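Local coordinates for protein C-glycoside 3-oxidase (Microbacterium trichothecenolyticum, PDB 7DVE) that oxidises the C3 hydroxyl of the sugar in C-glycosides such as isoorientin and mangiferin, using bound FAD and reducing oxygen to hydrogen peroxide, at residues N296-I301 with S442-G447; C373-Q378 with Y402-R407; R194-P199 with V330-F335. One frame throughout, in Å; residues are numbered along the deposited sequence.

Contact 1. Residues N296-I301 with S442-G447. With FAD (flavin-adenine dinucleotide), chain C.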
loop_
_atom_site.group_PDB
_atom_site.type_symbol
_atom_site.label_atom_id
_atom_site.label_comp_id
_atom_site.label_asym_id
_atom_site.label_seq_id
_atom_site.Cartn_x
_atom_site.Cartn_y
_atom_site.Cartn_z
ATOM N N ASN A 296 1.215 -8.670 -9.982
ATOM C CA ASN A 296 2.305 -7.860 -10.514
ATOM C C ASN A 296 2.938 -6.986 -9.440
ATOM O O ASN A 296 2.246 -6.313 -8.664
ATOM C CB ASN A 296 1.854 -7.008 -11.714
ATOM C CG ASN A 296 0.656 -6.091 -11.401
ATOM O OD1 ASN A 296 0.794 -4.856 -11.340
ATOM N ND2 ASN A 296 -0.535 -6.698 -11.265
ATOM N N ASP A 297 4.261 -7.030 -9.406
ATOM C CA ASP A 297 5.122 -6.151 -8.630
ATOM C C ASP A 297 5.685 -5.082 -9.569
ATOM O O ASP A 297 5.658 -5.232 -10.794
ATOM C CB ASP A 297 6.218 -6.994 -7.957
ATOM C CG ASP A 297 7.350 -6.181 -7.357
ATOM O OD1 ASP A 297 7.138 -5.530 -6.308
ATOM O OD2 ASP A 297 8.486 -6.261 -7.891
ATOM N N GLN A 298 6.159 -3.979 -8.991
ATOM C CA GLN A 298 6.742 -2.874 -9.758
ATOM C C GLN A 298 8.259 -2.905 -9.576
ATOM O O GLN A 298 8.773 -2.488 -8.529
ATOM C CB GLN A 298 6.167 -1.523 -9.318
ATOM C CG GLN A 298 4.667 -1.288 -9.610
ATOM C CD GLN A 298 4.143 -0.049 -8.865
ATOM O OE1 GLN A 298 4.883 0.557 -8.092
ATOM N NE2 GLN A 298 2.875 0.323 -9.089
ATOM N N ALA A 299 8.979 -3.394 -10.590
ATOM C CA ALA A 299 10.442 -3.393 -10.531
ATOM C C ALA A 299 10.946 -1.997 -10.172
ATOM O O ALA A 299 10.483 -0.996 -10.727
ATOM C CB ALA A 299 11.028 -3.856 -11.868
ATOM N N GLN A 300 11.877 -1.931 -9.214
ATOM C CA GLN A 300 12.299 -0.675 -8.603
ATOM C C GLN A 300 13.788 -0.467 -8.835
ATOM O O GLN A 300 14.600 -1.370 -8.570
ATOM C CB GLN A 300 11.995 -0.680 -7.108
ATOM C CG GLN A 300 12.471 0.571 -6.363
ATOM C CD GLN A 300 12.109 0.580 -4.878
ATOM O OE1 GLN A 300 11.874 -0.462 -4.252
ATOM N NE2 GLN A 300 12.082 1.758 -4.311
ATOM N N ILE A 301 14.139 0.711 -9.343
ATOM C CA ILE A 301 15.519 1.098 -9.623
ATOM C C ILE A 301 15.817 2.306 -8.747
ATOM O O ILE A 301 15.026 3.250 -8.708
ATOM C CB ILE A 301 15.739 1.437 -11.113
ATOM C CG1 ILE A 301 15.444 0.228 -12.017
ATOM C CG2 ILE A 301 17.185 1.896 -11.343
ATOM C CD1 ILE A 301 14.047 0.176 -12.624
ATOM N N SER A 442 9.357 -3.317 -4.272
ATOM C CA SER A 442 8.479 -2.148 -4.325
ATOM C C SER A 442 7.367 -2.200 -3.282
ATOM O O SER A 442 6.809 -1.155 -2.948
ATOM C CB SER A 442 7.854 -1.993 -5.727
ATOM O OG SER A 442 6.811 -2.930 -5.947
ATOM N N LEU A 443 7.047 -3.388 -2.759
ATOM C CA LEU A 443 5.925 -3.622 -1.854
ATOM C C LEU A 443 4.601 -3.171 -2.441
ATOM O O LEU A 443 3.643 -2.965 -1.700
ATOM C CB LEU A 443 6.131 -2.953 -0.503
ATOM C CG LEU A 443 7.531 -3.072 0.088
ATOM C CD1 LEU A 443 7.724 -1.922 1.054
ATOM C CD2 LEU A 443 7.718 -4.410 0.767
ATOM N N HIS A 444 4.534 -3.016 -3.762
ATOM C CA HIS A 444 3.312 -2.679 -4.492
ATOM C C HIS A 444 2.894 -3.918 -5.282
ATOM O O HIS A 444 3.400 -4.165 -6.380
ATOM C CB HIS A 444 3.552 -1.492 -5.424
ATOM C CG HIS A 444 4.143 -0.301 -4.746
ATOM N ND1 HIS A 444 4.676 0.759 -5.448
ATOM C CD2 HIS A 444 4.229 0.035 -3.434
ATOM C CE1 HIS A 444 5.100 1.679 -4.595
ATOM N NE2 HIS A 444 4.831 1.269 -3.371
ATOM N N TYR A 445 1.993 -4.709 -4.717
ATOM C CA TYR A 445 1.535 -5.940 -5.356
ATOM C C TYR A 445 0.071 -5.750 -5.767
ATOM O O TYR A 445 -0.800 -5.525 -4.918
ATOM C CB TYR A 445 1.720 -7.154 -4.436
ATOM C CG TYR A 445 3.050 -7.174 -3.668
ATOM C CD1 TYR A 445 4.259 -6.794 -4.269
ATOM C CD2 TYR A 445 3.090 -7.573 -2.343
ATOM C CE1 TYR A 445 5.461 -6.795 -3.550
ATOM C CE2 TYR A 445 4.268 -7.579 -1.627
ATOM C CZ TYR A 445 5.449 -7.186 -2.217
ATOM O OH TYR A 445 6.608 -7.208 -1.450
ATOM N N GLN A 446 -0.190 -5.827 -7.067
ATOM C CA GLN A 446 -1.501 -5.572 -7.616
ATOM C C GLN A 446 -2.038 -6.825 -8.294
ATOM O O GLN A 446 -1.317 -7.805 -8.522
ATOM C CB GLN A 446 -1.456 -4.412 -8.626
ATOM C CG GLN A 446 -1.147 -3.014 -8.027
ATOM C CD GLN A 446 0.291 -2.864 -7.559
ATOM O OE1 GLN A 446 0.538 -2.335 -6.473
ATOM N NE2 GLN A 446 1.255 -3.313 -8.378
ATOM N N GLY A 447 -3.336 -6.779 -8.617
ATOM C CA GLY A 447 -3.894 -7.621 -9.650
ATOM C C GLY A 447 -4.426 -8.966 -9.207
ATOM O O GLY A 447 -5.145 -9.589 -9.971
HETATM P PA FAD C . -1.973 -3.730 4.339
HETATM O O1A FAD C . -1.011 -4.856 4.253
HETATM O O2A FAD C . -1.450 -2.350 4.461
HETATM O O5B FAD C . -2.895 -4.144 5.596
HETATM C C5B FAD C . -3.537 -5.422 5.597
HETATM C C4B FAD C . -3.766 -5.880 7.015
HETATM O O4B FAD C . -4.484 -7.144 6.904
HETATM C C3B FAD C . -2.432 -6.220 7.712
HETATM O O3B FAD C . -2.388 -5.514 8.968
HETATM C C2B FAD C . -2.585 -7.731 7.942
HETATM O O2B FAD C . -2.006 -8.143 9.183
HETATM C C1B FAD C . -4.087 -7.905 8.035
HETATM N N9A FAD C . -4.478 -9.342 7.800
HETATM C C8A FAD C . -4.047 -10.022 6.725
HETATM N N7A FAD C . -4.557 -11.258 6.773
HETATM C C5A FAD C . -5.299 -11.358 7.877
HETATM C C6A FAD C . -6.025 -12.374 8.364
HETATM N N6A FAD C . -6.014 -13.501 7.653
HETATM N N1A FAD C . -6.733 -12.274 9.506
HETATM C C2A FAD C . -6.695 -11.059 10.194
HETATM N N3A FAD C . -5.938 -10.000 9.658
HETATM C C4A FAD C . -5.257 -10.172 8.513
HETATM N N1 FAD C . 2.591 2.716 -0.694
HETATM C C2 FAD C . 2.302 3.871 -1.399
HETATM O O2 FAD C . 1.240 3.922 -2.007
HETATM N N3 FAD C . 3.217 4.937 -1.418
HETATM C C4 FAD C . 4.416 4.851 -0.674
HETATM O O4 FAD C . 5.202 5.803 -0.680
HETATM C C4X FAD C . 4.689 3.682 0.028
HETATM N N5 FAD C . 5.845 3.508 0.715
HETATM C C5X FAD C . 6.006 2.404 1.501
HETATM C C6 FAD C . 7.134 2.269 2.333
HETATM C C7 FAD C . 7.297 1.183 3.185
HETATM C C7M FAD C . 8.546 1.069 4.095
HETATM C C8 FAD C . 6.317 0.188 3.214
HETATM C C8M FAD C . 6.487 -1.023 4.151
HETATM C C9 FAD C . 5.194 0.307 2.384
HETATM C C9A FAD C . 5.032 1.406 1.519
HETATM N N10 FAD C . 3.959 1.516 0.703
HETATM C C10 FAD C . 3.761 2.637 0.006
HETATM C "C1'" FAD C . 2.939 0.438 0.557
HETATM C "C2'" FAD C . 1.675 0.615 1.407
HETATM O "O2'" FAD C . 2.035 0.474 2.791
HETATM C "C3'" FAD C . 0.580 -0.417 0.977
HETATM O "O3'" FAD C . 0.226 -0.208 -0.398
HETATM C "C4'" FAD C . -0.708 -0.230 1.781
HETATM O "O4'" FAD C . -0.427 -0.362 3.166
HETATM C "C5'" FAD C . -1.757 -1.302 1.378
HETATM O "O5'" FAD C . -2.881 -1.268 2.281
HETATM P P FAD C . -3.862 -2.529 2.540
HETATM O O1P FAD C . -4.779 -2.297 3.689
HETATM O O2P FAD C . -4.429 -2.855 1.214
HETATM O O3P FAD C . -2.972 -3.768 3.081
HETATM O O HOH W 1 10.151 -4.437 -7.018
#
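His444 sends its ND1 hydrogen almost straight to Gln298 OE1, 2.7 Å away, the oxygen practically in the imidazole plane but the nitrogen above the amide plane of Gln298. With CG anti to the carbonyl carbon (chi1 -66°), the extended Gln298 chain carries its amide to the imidazole. Because Gln298 NE2 also bonds Cys487 O and Thr485 OG1, a second-shell glutamine positions the probable proton acceptor of this GMC oxidoreductase. The ring's other nitrogen, His444 NE2, lies 3.8 Å from FAD N1. An alanine here would probably leave Gln298 OE1 without its donor and open a gap beside the flavin. Packing is tight too where Ser442 OG donates to Asp297 OD1 over 2.6 Å and, accepting from His444 N, closes an ST turn. One water ties Asp297 OD2 and Gln298 O to Ser442 N. At the equally buried Asn296 end, backbone bonds Asn296 N to Gln446 O and Gln446 N to Asn296 O form a single antiparallel bridge; the looseness is in the side chains, which share a weak bond, Gln446 NE2 to Asn296 OD1 at 3.4 Å, while Asn296 ND2 turns to Tyr294 O. Strand 300-307 starts at Gln300, strand 366-373 lays Phe372 against the His444 ring, and helix 406-424 packs Ile412 on Ala299.

Contact 2. Residues C373-Q378 with Y402-R407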
loop_
_atom_site.group_PDB
_atom_site.type_symbol
_atom_site.label_atom_id
_atom_site.label_comp_id
_atom_site.label_asym_id
_atom_site.label_seq_id
_atom_site.Cartn_x
_atom_site.Cartn_y
_atom_site.Cartn_z
ATOM N N CYS A 373 8.740 0.586 -12.601
ATOM C CA CYS A 373 8.251 0.102 -13.881
ATOM C C CYS A 373 6.859 -0.501 -13.754
ATOM O O CYS A 373 6.482 -1.025 -12.699
ATOM C CB CYS A 373 9.197 -0.956 -14.440
ATOM S SG CYS A 373 10.794 -0.296 -14.799
ATOM N N ALA A 374 6.103 -0.422 -14.852
ATOM C CA ALA A 374 4.870 -1.180 -15.001
ATOM C C ALA A 374 5.191 -2.599 -15.472
ATOM O O ALA A 374 6.105 -2.809 -16.271
ATOM C CB ALA A 374 3.946 -0.495 -16.005
ATOM N N LYS A 375 4.445 -3.574 -14.959
ATOM C CA LYS A 375 4.684 -4.968 -15.287
ATOM C C LYS A 375 3.963 -5.348 -16.578
ATOM O O LYS A 375 2.856 -4.873 -16.853
ATOM C CB LYS A 375 4.207 -5.873 -14.150
ATOM C CG LYS A 375 4.563 -7.370 -14.331
ATOM C CD LYS A 375 6.060 -7.643 -14.496
ATOM C CE LYS A 375 6.373 -9.166 -14.504
ATOM N NZ LYS A 375 5.857 -9.921 -15.713
ATOM N N ASP A 376 4.618 -6.170 -17.390
ATOM C CA ASP A 376 3.946 -6.903 -18.454
ATOM C C ASP A 376 3.079 -7.973 -17.803
ATOM O O ASP A 376 3.591 -8.997 -17.336
ATOM C CB ASP A 376 4.986 -7.522 -19.384
ATOM C CG ASP A 376 4.367 -8.346 -20.511
ATOM O OD1 ASP A 376 3.161 -8.654 -20.460
ATOM O OD2 ASP A 376 5.100 -8.676 -21.463
ATOM N N LEU A 377 1.771 -7.751 -17.769
ATOM C CA LEU A 377 0.890 -8.645 -17.026
ATOM C C LEU A 377 0.802 -10.020 -17.680
ATOM O O LEU A 377 0.736 -10.148 -18.906
ATOM C CB LEU A 377 -0.497 -8.024 -16.896
ATOM C CG LEU A 377 -0.502 -6.652 -16.198
ATOM C CD1 LEU A 377 -1.909 -6.155 -16.051
ATOM C CD2 LEU A 377 0.143 -6.741 -14.857
ATOM N N GLN A 378 0.811 -11.055 -16.848
ATOM C CA GLN A 378 0.804 -12.434 -17.311
ATOM C C GLN A 378 -0.169 -13.243 -16.472
ATOM O O GLN A 378 -0.308 -13.008 -15.269
ATOM C CB GLN A 378 2.206 -13.049 -17.237
ATOM C CG GLN A 378 3.208 -12.398 -18.179
ATOM C CD GLN A 378 4.621 -12.931 -18.005
ATOM O OE1 GLN A 378 5.175 -12.933 -16.902
ATOM N NE2 GLN A 378 5.213 -13.370 -19.096
ATOM N N TYR A 402 6.503 -16.158 -10.888
ATOM C CA TYR A 402 6.767 -14.812 -11.372
ATOM C C TYR A 402 7.916 -14.837 -12.363
ATOM O O TYR A 402 9.015 -15.303 -12.042
ATOM C CB TYR A 402 7.090 -13.888 -10.221
ATOM C CG TYR A 402 6.829 -12.435 -10.503
ATOM C CD1 TYR A 402 5.528 -11.924 -10.511
ATOM C CD2 TYR A 402 7.884 -11.562 -10.753
ATOM C CE1 TYR A 402 5.295 -10.585 -10.758
ATOM C CE2 TYR A 402 7.657 -10.232 -11.012
ATOM C CZ TYR A 402 6.367 -9.741 -11.005
ATOM O OH TYR A 402 6.155 -8.400 -11.252
ATOM N N THR A 403 7.663 -14.309 -13.551
ATOM C CA THR A 403 8.639 -14.279 -14.623
ATOM C C THR A 403 8.664 -12.877 -15.223
ATOM O O THR A 403 7.625 -12.233 -15.379
ATOM C CB THR A 403 8.329 -15.357 -15.705
ATOM O OG1 THR A 403 6.960 -15.252 -16.168
ATOM C CG2 THR A 403 8.564 -16.759 -15.137
ATOM N N LEU A 404 9.871 -12.403 -15.507
ATOM C CA LEU A 404 10.089 -11.197 -16.286
ATOM C C LEU A 404 10.069 -11.553 -17.766
ATOM O O LEU A 404 10.845 -12.403 -18.213
ATOM C CB LEU A 404 11.428 -10.566 -15.905
ATOM C CG LEU A 404 11.557 -10.024 -14.472
ATOM C CD1 LEU A 404 12.727 -9.055 -14.327
ATOM C CD2 LEU A 404 10.264 -9.387 -14.011
ATOM N N SER A 405 9.180 -10.918 -18.524
ATOM C CA SER A 405 9.220 -11.069 -19.970
ATOM C C SER A 405 10.297 -10.152 -20.550
ATOM O O SER A 405 10.873 -9.305 -19.854
ATOM C CB SER A 405 7.850 -10.764 -20.582
ATOM O OG SER A 405 7.586 -9.370 -20.562
ATOM N N ASP A 406 10.573 -10.336 -21.846
ATOM C CA ASP A 406 11.523 -9.476 -22.545
ATOM C C ASP A 406 11.084 -8.019 -22.528
ATOM O O ASP A 406 11.926 -7.107 -22.493
ATOM C CB ASP A 406 11.668 -9.955 -23.973
ATOM C CG ASP A 406 11.792 -11.459 -24.054
ATOM O OD1 ASP A 406 10.772 -12.136 -23.743
ATOM O OD2 ASP A 406 12.881 -11.962 -24.405
ATOM N N ARG A 407 9.771 -7.772 -22.538
ATOM C CA ARG A 407 9.293 -6.402 -22.424
ATOM C C ARG A 407 9.624 -5.837 -21.052
ATOM O O ARG A 407 9.973 -4.655 -20.929
ATOM C CB ARG A 407 7.784 -6.343 -22.729
ATOM C CG ARG A 407 7.422 -6.856 -24.143
ATOM C CD ARG A 407 6.024 -6.405 -24.667
ATOM N NE ARG A 407 4.917 -6.887 -23.843
ATOM C CZ ARG A 407 3.626 -6.663 -24.075
ATOM N NH1 ARG A 407 3.215 -5.990 -25.148
ATOM N NH2 ARG A 407 2.722 -7.124 -23.210
#
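Ser405, the N-cap of helix 406-424, donates its hydroxyl to Asp376 OD2 at 2.7 Å and also accepts, weakly, from Arg407 N in the capping bond. The same carboxylate is gripped side-on by Arg407 in a salt bridge: Arg407 NE meets Asp376 OD2 at 3.0 Å, and Arg407 NH2 meets Asp376 OD1 at 3.2 Å. Both oxygens lie in the guanidinium plane, yet the arginine stands well above the carboxylate plane, with the two planes 63° apart. With CG anti to the backbone N (chi1 178°), Asp376 reaches out to the start of the helix. Its loop neighbour Lys375 is also well supplied with acceptors. The chain bends at chi2 and chi4, bringing Lys375 NZ to Thr403 O, 2.9 Å away and in the carbonyl plane, and back to Asp376 O. Salt bridges to Asp381 and Asp408 add further acceptors, and Asp408 also accepts hydrogen bonds from Ser405 N at OD2 and from Asp376 N at OD1. Tyr402 OH has its polar partner in Asp297 N, while Lys375 CD brushes past that hydroxyl at 3.3 Å. At Asp376 OD2 the two donors, Arg407 NE and Ser405 OG, come from opposite faces of the carboxylate.

Contact 3. Residues R194-P199 with V330-F335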
loop_
_atom_site.group_PDB
_atom_site.type_symbol
_atom_site.label_atom_id
_atom_site.label_comp_id
_atom_site.label_asym_id
_atom_site.label_seq_id
_atom_site.Cartn_x
_atom_site.Cartn_y
_atom_site.Cartn_z
ATOM N N ARG A 194 4.145 17.248 -15.666
ATOM C CA ARG A 194 5.414 17.898 -15.399
ATOM C C ARG A 194 5.892 17.591 -13.981
ATOM O O ARG A 194 5.156 17.084 -13.133
ATOM C CB ARG A 194 5.314 19.401 -15.641
ATOM C CG ARG A 194 5.521 19.771 -17.106
ATOM C CD ARG A 194 5.351 21.253 -17.368
ATOM N NE ARG A 194 4.020 21.735 -17.022
ATOM C CZ ARG A 194 3.155 22.230 -17.893
ATOM N NH1 ARG A 194 3.441 22.310 -19.185
ATOM N NH2 ARG A 194 1.970 22.648 -17.461
ATOM N N VAL A 195 7.179 17.853 -13.754
ATOM C CA VAL A 195 7.758 17.692 -12.433
ATOM C C VAL A 195 7.012 18.574 -11.433
ATOM O O VAL A 195 6.682 19.728 -11.723
ATOM C CB VAL A 195 9.256 18.022 -12.503
ATOM C CG1 VAL A 195 9.885 17.874 -11.139
ATOM C CG2 VAL A 195 9.943 17.092 -13.499
ATOM N N GLN A 196 6.694 18.016 -10.269
ATOM C CA GLN A 196 5.820 18.690 -9.313
ATOM C C GLN A 196 6.057 18.084 -7.936
ATOM O O GLN A 196 6.816 17.118 -7.790
ATOM C CB GLN A 196 4.347 18.571 -9.730
ATOM C CG GLN A 196 3.882 17.133 -10.085
ATOM C CD GLN A 196 2.468 17.124 -10.629
ATOM O OE1 GLN A 196 1.505 17.316 -9.879
ATOM N NE2 GLN A 196 2.332 16.948 -11.941
ATOM N N ARG A 197 5.403 18.658 -6.917
ATOM C CA ARG A 197 5.529 18.102 -5.575
ATOM C C ARG A 197 4.850 16.747 -5.510
ATOM O O ARG A 197 3.839 16.517 -6.175
ATOM C CB ARG A 197 4.908 19.021 -4.527
ATOM C CG ARG A 197 5.442 20.425 -4.508
ATOM C CD ARG A 197 4.284 21.396 -4.291
ATOM N NE ARG A 197 4.739 22.666 -3.758
ATOM C CZ ARG A 197 4.924 23.731 -4.525
ATOM N NH1 ARG A 197 4.779 23.660 -5.842
ATOM N NH2 ARG A 197 5.240 24.900 -3.960
ATOM N N MET A 198 5.406 15.839 -4.735
ATOM C CA MET A 198 4.700 14.592 -4.534
ATOM C C MET A 198 3.509 14.846 -3.613
ATOM O O MET A 198 3.666 15.482 -2.569
ATOM C CB MET A 198 5.597 13.518 -3.931
ATOM C CG MET A 198 4.850 12.200 -3.763
ATOM S SD MET A 198 4.507 11.421 -5.349
ATOM C CE MET A 198 6.129 10.735 -5.738
ATOM N N PRO A 199 2.309 14.392 -3.954
ATOM C CA PRO A 199 1.221 14.430 -2.961
ATOM C C PRO A 199 1.460 13.362 -1.908
ATOM O O PRO A 199 1.717 12.203 -2.239
ATOM C CB PRO A 199 -0.048 14.166 -3.783
ATOM C CG PRO A 199 0.354 14.224 -5.228
ATOM C CD PRO A 199 1.843 14.112 -5.324
ATOM N N VAL A 330 9.820 15.577 -1.122
ATOM C CA VAL A 330 9.591 14.520 -2.102
ATOM C C VAL A 330 9.048 15.180 -3.366
ATOM O O VAL A 330 8.055 15.915 -3.310
ATOM C CB VAL A 330 8.606 13.442 -1.583
ATOM C CG1 VAL A 330 8.503 12.275 -2.554
ATOM C CG2 VAL A 330 9.020 12.926 -0.202
ATOM N N THR A 331 9.717 14.941 -4.484
ATOM C CA THR A 331 9.284 15.361 -5.804
ATOM C C THR A 331 8.828 14.157 -6.626
ATOM O O THR A 331 9.392 13.053 -6.532
ATOM C CB THR A 331 10.410 16.075 -6.555
ATOM O OG1 THR A 331 10.864 17.189 -5.801
ATOM C CG2 THR A 331 9.942 16.561 -7.919
ATOM N N TRP A 332 7.843 14.423 -7.477
ATOM C CA TRP A 332 7.146 13.447 -8.290
ATOM C C TRP A 332 7.480 13.691 -9.756
ATOM O O TRP A 332 7.306 14.806 -10.254
ATOM C CB TRP A 332 5.645 13.586 -8.049
ATOM C CG TRP A 332 4.764 12.728 -8.889
ATOM C CD1 TRP A 332 5.109 11.574 -9.536
ATOM C CD2 TRP A 332 3.367 12.939 -9.150
ATOM N NE1 TRP A 332 4.017 11.060 -10.185
ATOM C CE2 TRP A 332 2.937 11.879 -9.972
ATOM C CE3 TRP A 332 2.446 13.928 -8.773
ATOM C CZ2 TRP A 332 1.624 11.766 -10.417
ATOM C CZ3 TRP A 332 1.146 13.829 -9.212
ATOM C CH2 TRP A 332 0.742 12.755 -10.034
ATOM N N VAL A 333 7.976 12.659 -10.438
ATOM C CA VAL A 333 8.223 12.688 -11.875
ATOM C C VAL A 333 7.204 11.748 -12.505
ATOM O O VAL A 333 7.401 10.522 -12.499
ATOM C CB VAL A 333 9.657 12.270 -12.230
ATOM C CG1 VAL A 333 9.938 12.593 -13.710
ATOM C CG2 VAL A 333 10.665 12.942 -11.293
ATOM N N PRO A 334 6.112 12.280 -13.055
ATOM C CA PRO A 334 4.952 11.438 -13.371
ATOM C C PRO A 334 5.171 10.483 -14.532
ATOM O O PRO A 334 5.889 10.769 -15.492
ATOM C CB PRO A 334 3.856 12.457 -13.706
ATOM C CG PRO A 334 4.275 13.695 -12.948
ATOM C CD PRO A 334 5.776 13.714 -13.009
ATOM N N PHE A 335 4.537 9.317 -14.391
ATOM C CA PHE A 335 4.338 8.356 -15.468
ATOM C C PHE A 335 3.600 8.978 -16.659
ATOM O O PHE A 335 2.608 9.691 -16.489
ATOM C CB PHE A 335 3.535 7.173 -14.907
ATOM C CG PHE A 335 3.180 6.117 -15.924
ATOM C CD1 PHE A 335 2.086 6.286 -16.793
ATOM C CD2 PHE A 335 3.921 4.935 -16.000
ATOM C CE1 PHE A 335 1.763 5.304 -17.720
ATOM C CE2 PHE A 335 3.588 3.947 -16.921
ATOM C CZ PHE A 335 2.512 4.132 -17.788
#
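Trp332 offers the broad flat group, and Met198, Pro199 and Gln196 all close on its indole. One face carries Pro334, just past the end of the strand, with CG 3.7 Å above the plane and shifted toward the rim. On that same side of the plane the amide of Gln196 runs alongside the benzo ring, tilted 49° to it, with Gln196 OE1 3.6 Å from Trp332 CZ3. From the opposite side Met198 comes in obliquely as a Met-aromatic contact, SD standing 4.3 Å from the centroid of the five-membered ring. Its CG is anti to the backbone N (chi1 -178°), and the bends at chi2 and chi3 bring SD and CE to CB and the pyrrole end of Trp332. Pro199 slants in on this side too, with its CD over toward Trp332 CE3, and Arg197 O sits at the edge in the plane.

Beneath these side chains the segments pair as antiparallel strands of the large sheet, as in the substrate domain of GMC oxidoreductases. Gln196 and Trp332 form a hydrogen-bonded pair, with Trp332 N 2.9 Å from Gln196 O; Arg197 and Thr331 are the non-hydrogen-bonded pair, and Met198 N then bonds to Val330 O. The amide of Gln196 is steadied by its own segment, NE2 giving a 3.1 Å bond to Arg194 O. Away from the indole, Val195 CG1 meets Thr331 CG2 at 3.5 Å, and helix 176-183 covers both residues through Leu181 and Val177. Arg197 turns outward to a salt bridge with Asp169, while Met198 packs its CB on Val330 CG1 at 3.4 Å.

Contact 1 is the core of the three, wholly buried beside the flavin, whereas contacts 2 and 3 lie farther out and are partly buried. Contacts 1 and 2 touch: a probable bond runs from Cys373 N to Ala299 O, just ahead of the strand, where 300-307 runs beside 366-373, and Leu377 packs on Asn296. Contact 3 stays clear of both but belongs to the same antiparallel sheet as strand 300-307, its centre about 19 Å from that of contact 1. Chemistry follows place. Contact 1 has amides, a histidine, a serine, one water and a buried carboxylate held by neutral donors; contact 2 has carboxylate-guanidinium and ammonium pairs at a helix start; strand pairing and indole packing carry contact 3.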